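Local coordinates for protein glycerol dehydratase (Clostridium butyricum, PDB 1R9D) that probably dehydrates glycerol without vitamin B12, as a lyase of the glycyl radical enzyme family related to pyruvate formate lyase, at residues Gly128-Thr131 with Ser132-Ala135; Thr36-Phe39 with Lys40-Gly44. All coordinates share one frame; numbering follows the deposited sequence.

Contact 1 of 2, residues Gly128-Thr131 with Ser132-Ala135; sequences GKTT and SELA
Glu133 folds back from the first turn of helix 131-138 onto Thr130 and the loop in front of it. Its CB sits 3.6 Å from Thr130 OG1, and CG, lying beside the backbone N (chi1 -63°), comes closer still to that hydroxyl. From there the chain runs extended, which carries the carboxylate back past Thr130 to the backbone of Gly128. OE2 takes two donors. The hydroxyl OG1 of Thr130 gives it a bond of 2.6 Å on the anti lone pair. Thr130 N, at 3.2 Å from OE2, also comes from the anti side but 29° out of the carboxylate plane. The other oxygen, OE1, is met on its syn side by Gly128 N at 2.7 Å, in a bent bond with an N-H...O angle of 131°. In return Glu133 N donates to Thr130 OG1 over 3.2 Å, and this exchange of side-chain and backbone bonds is a capping box, with Thr130 as N-cap. The first torsion of Thr130 places OG1 where Glu133 N can reach it. Behind the cap the helical bonds begin: a weak one from Leu134 N to Thr130 O, then Ala135 N to Thr131 O at 2.9 Å. Arg516 donates to the carbonyl oxygens of Gly128 and Thr130, while Ser132 OG bonds to Phe89 O.

Contact 2 of 2, residues Thr36-Phe39 with Lys40-Gly44; sequences TESF and KQTEG
Lys40 N donates to Thr36 O over 3.2 Å, an i to i+4 bond of helix 30-40. The lysine side chain runs alongside Thr36 in the same direction: its CG rests 3.2 Å from Thr36 O and its CE 3.8 Å from Thr36 CG2. Extended beyond CG, it delivers NZ to a salt bridge with Asp121, while Thr36 OG1 is hydrogen-bonded to Ala32 O and to Trp126. Past Lys40 the bonding shortens to three-residue steps. Gln41 N reaches Ser38 O at 2.9 Å and Thr42 N reaches Phe39 O at 3.2 Å, both donors standing above the carbonyl plane, the second by 73°. Such i to i+3 bonds are those of 3-10 turns, and here they carry the chain from helix 30-40 into the loop before helix 47-61. Phe39 O has a further, weak hydrogen bond from Arg50. Two waters serve four more groups. One donates to Glu37 O at 2.7 Å and weakly accepts from Gln41 NE2, whose side chain leads away from the helix; the water spans the gap. The second joins Ser38 OG to Thr42 OG1, 2.7 Å from the latter, so two buried hydroxyls share one solvent molecule; Ser38 OG also bonds weakly to Leu53 O. Both carboxylates find partners outside the turn, Glu37 OE1 at His57 and Glu43 OE2 at Tyr125 OH. Phe39 turns its ring to Trp126, the planes meeting at about 50°, and also packs on Ala54 of helix 47-61.

Contact 2 lies at the C-terminal end of helix 30-40, contact 1 at the N-terminal start of helix 131-138. Their centres are 16 Å apart within the chain, and their nearest atoms about 4 Å, without touching. Helix 113-125 links them, since Tyr125 takes a hydrogen bond with Glu43 and a cation-pi contact with Lys129. The two also meet across the dimer: Glu43 packs on Asn127 of the second subunit, Gly44 O bonds to its Ser137 and Glu43 O to its Arg516, the arginine that holds carbonyls of contact 1, while Lys129 packs on Glu43 of the second subunit. Contact 2 lies farther out, its centre 32 Å from the chain centre against 24 Å for contact 1.

Contact 1 of 2, residues Gly128-Thr131 with Ser132-Ala135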
loop_
_atom_site.group_PDB
_atom_site.type_symbol
_atom_site.label_atom_id
_atom_site.label_comp_id
_atom_site.label_asym_id
_atom_site.label_seq_id
_atom_site.Cartn_x
_atom_site.Cartn_y
_atom_site.Cartn_z
ATOM N N GLY A 128 -16.706 5.316 0.440
ATOM C CA GLY A 128 -15.823 4.163 0.400
ATOM C C GLY A 128 -14.345 4.484 0.257
ATOM O O GLY A 128 -13.518 3.577 0.230
ATOM N N LYS A 129 -13.998 5.765 0.203
ATOM C CA LYS A 129 -12.604 6.159 0.012
ATOM C C LYS A 129 -11.917 6.814 1.205
ATOM O O LYS A 129 -10.804 7.326 1.075
ATOM C CB LYS A 129 -12.520 7.098 -1.194
ATOM C CG LYS A 129 -13.164 6.517 -2.442
ATOM C CD LYS A 129 -13.186 7.519 -3.579
ATOM C CE LYS A 129 -13.955 6.965 -4.771
ATOM N NZ LYS A 129 -14.169 8.009 -5.812
ATOM N N THR A 130 -12.564 6.784 2.363
ATOM C CA THR A 130 -12.004 7.402 3.557
ATOM C C THR A 130 -11.136 6.437 4.354
ATOM O O THR A 130 -11.133 5.232 4.103
ATOM C CB THR A 130 -13.119 7.902 4.498
ATOM O OG1 THR A 130 -13.891 6.783 4.951
ATOM C CG2 THR A 130 -14.037 8.887 3.772
ATOM N N THR A 131 -10.397 6.980 5.315
ATOM C CA THR A 131 -9.563 6.156 6.177
ATOM C C THR A 131 -10.469 5.321 7.091
ATOM O O THR A 131 -10.185 4.150 7.347
ATOM C CB THR A 131 -8.607 7.017 7.045
ATOM O OG1 THR A 131 -9.358 7.996 7.772
ATOM C CG2 THR A 131 -7.577 7.725 6.170
ATOM N N SER A 132 -11.565 5.918 7.564
ATOM C CA SER A 132 -12.504 5.214 8.443
ATOM C C SER A 132 -13.073 3.948 7.801
ATOM O O SER A 132 -13.169 2.902 8.440
ATOM C CB SER A 132 -13.668 6.133 8.856
ATOM O OG SER A 132 -14.503 6.476 7.755
ATOM N N GLU A 133 -13.439 4.034 6.527
ATOM C CA GLU A 133 -14.007 2.872 5.856
ATOM C C GLU A 133 -12.985 1.750 5.663
ATOM O O GLU A 133 -13.316 0.574 5.806
ATOM C CB GLU A 133 -14.642 3.317 4.531
ATOM C CG GLU A 133 -15.800 4.289 4.796
ATOM C CD GLU A 133 -16.279 5.043 3.570
ATOM O OE1 GLU A 133 -17.345 4.675 3.024
ATOM O OE2 GLU A 133 -15.592 6.005 3.160
ATOM N N LEU A 134 -11.738 2.107 5.367
ATOM C CA LEU A 134 -10.698 1.093 5.200
ATOM C C LEU A 134 -10.373 0.464 6.563
ATOM O O LEU A 134 -10.149 -0.740 6.658
ATOM C CB LEU A 134 -9.439 1.719 4.598
ATOM C CG LEU A 134 -8.235 0.786 4.424
ATOM C CD1 LEU A 134 -8.595 -0.363 3.499
ATOM C CD2 LEU A 134 -7.064 1.576 3.866
ATOM N N ALA A 135 -10.357 1.284 7.612
ATOM C CA ALA A 135 -10.064 0.796 8.963
ATOM C C ALA A 135 -11.042 -0.305 9.351
ATOM O O ALA A 135 -10.643 -1.342 9.886
ATOM C CB ALA A 135 -10.143 1.941 9.969
#

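Contact 2 of 2, residues Thr36-Phe39 with Lys40-Gly44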
loop_
_atom_site.group_PDB
_atom_site.type_symbol
_atom_site.label_atom_id
_atom_site.label_comp_id
_atom_site.label_asym_id
_atom_site.label_seq_id
_atom_site.Cartn_x
_atom_site.Cartn_y
_atom_site.Cartn_z
ATOM N N THR A 36 -11.639 17.585 -2.674
ATOM C CA THR A 36 -12.415 16.688 -3.528
ATOM C C THR A 36 -12.019 16.915 -4.988
ATOM O O THR A 36 -11.843 15.969 -5.756
ATOM C CB THR A 36 -13.936 16.943 -3.367
ATOM O OG1 THR A 36 -14.330 16.656 -2.016
ATOM C CG2 THR A 36 -14.740 16.067 -4.317
ATOM N N GLU A 37 -11.874 18.183 -5.357
ATOM C CA GLU A 37 -11.488 18.547 -6.713
ATOM C C GLU A 37 -10.089 18.021 -7.037
ATOM O O GLU A 37 -9.851 17.499 -8.125
ATOM C CB GLU A 37 -11.535 20.072 -6.869
ATOM C CG GLU A 37 -10.807 20.615 -8.086
ATOM C CD GLU A 37 -11.084 22.091 -8.323
ATOM O OE1 GLU A 37 -11.027 22.879 -7.350
ATOM O OE2 GLU A 37 -11.353 22.464 -9.486
ATOM N N SER A 38 -9.169 18.154 -6.086
ATOM C CA SER A 38 -7.802 17.688 -6.290
ATOM C C SER A 38 -7.735 16.171 -6.446
ATOM O O SER A 38 -7.128 15.671 -7.390
ATOM C CB SER A 38 -6.904 18.129 -5.132
ATOM O OG SER A 38 -5.561 17.725 -5.349
ATOM N N PHE A 39 -8.361 15.439 -5.527
ATOM C CA PHE A 39 -8.342 13.979 -5.600
ATOM C C PHE A 39 -8.922 13.429 -6.905
ATOM O O PHE A 39 -8.475 12.398 -7.407
ATOM C CB PHE A 39 -9.081 13.371 -4.405
ATOM C CG PHE A 39 -8.178 13.006 -3.254
ATOM C CD1 PHE A 39 -7.436 13.981 -2.598
ATOM C CD2 PHE A 39 -8.054 11.679 -2.846
ATOM C CE1 PHE A 39 -6.575 13.641 -1.546
ATOM C CE2 PHE A 39 -7.200 11.327 -1.800
ATOM C CZ PHE A 39 -6.459 12.310 -1.152
ATOM N N LYS A 40 -9.917 14.116 -7.455
ATOM C CA LYS A 40 -10.525 13.677 -8.703
ATOM C C LYS A 40 -9.519 13.744 -9.848
ATOM O O LYS A 40 -9.666 13.045 -10.850
ATOM C CB LYS A 40 -11.740 14.545 -9.042
ATOM C CG LYS A 40 -12.972 14.237 -8.210
ATOM C CD LYS A 40 -14.154 15.103 -8.638
ATOM C CE LYS A 40 -15.398 14.754 -7.835
ATOM N NZ LYS A 40 -16.548 15.638 -8.176
ATOM N N GLN A 41 -8.497 14.577 -9.686
ATOM C CA GLN A 41 -7.471 14.753 -10.712
ATOM C C GLN A 41 -6.173 13.988 -10.463
ATOM O O GLN A 41 -5.256 14.045 -11.286
ATOM C CB GLN A 41 -7.138 16.239 -10.861
ATOM C CG GLN A 41 -8.290 17.082 -11.364
ATOM C CD GLN A 41 -8.795 16.600 -12.704
ATOM O OE1 GLN A 41 -8.036 16.528 -13.674
ATOM N NE2 GLN A 41 -10.078 16.262 -12.770
ATOM N N THR A 42 -6.090 13.271 -9.344
ATOM C CA THR A 42 -4.869 12.541 -9.020
ATOM C C THR A 42 -5.073 11.049 -8.752
ATOM O O THR A 42 -4.274 10.431 -8.050
ATOM C CB THR A 42 -4.182 13.165 -7.784
ATOM O OG1 THR A 42 -5.066 13.085 -6.659
ATOM C CG2 THR A 42 -3.844 14.631 -8.037
ATOM N N GLU A 43 -6.123 10.471 -9.326
ATOM C CA GLU A 43 -6.436 9.054 -9.127
ATOM C C GLU A 43 -5.297 8.079 -9.431
ATOM O O GLU A 43 -5.172 7.050 -8.770
ATOM C CB GLU A 43 -7.653 8.656 -9.970
ATOM C CG GLU A 43 -8.926 9.434 -9.654
ATOM C CD GLU A 43 -9.644 8.943 -8.404
ATOM O OE1 GLU A 43 -9.145 8.006 -7.741
ATOM O OE2 GLU A 43 -10.718 9.501 -8.090
ATOM N N GLY A 44 -4.477 8.395 -10.430
ATOM C CA GLY A 44 -3.387 7.502 -10.795
ATOM C C GLY A 44 -2.085 7.744 -10.062
ATOM O O GLY A 44 -1.045 7.202 -10.434
HETATM O O HOH W 1 -11.297 18.149 -10.314
HETATM O O HOH W 2 -4.882 15.004 -4.765
#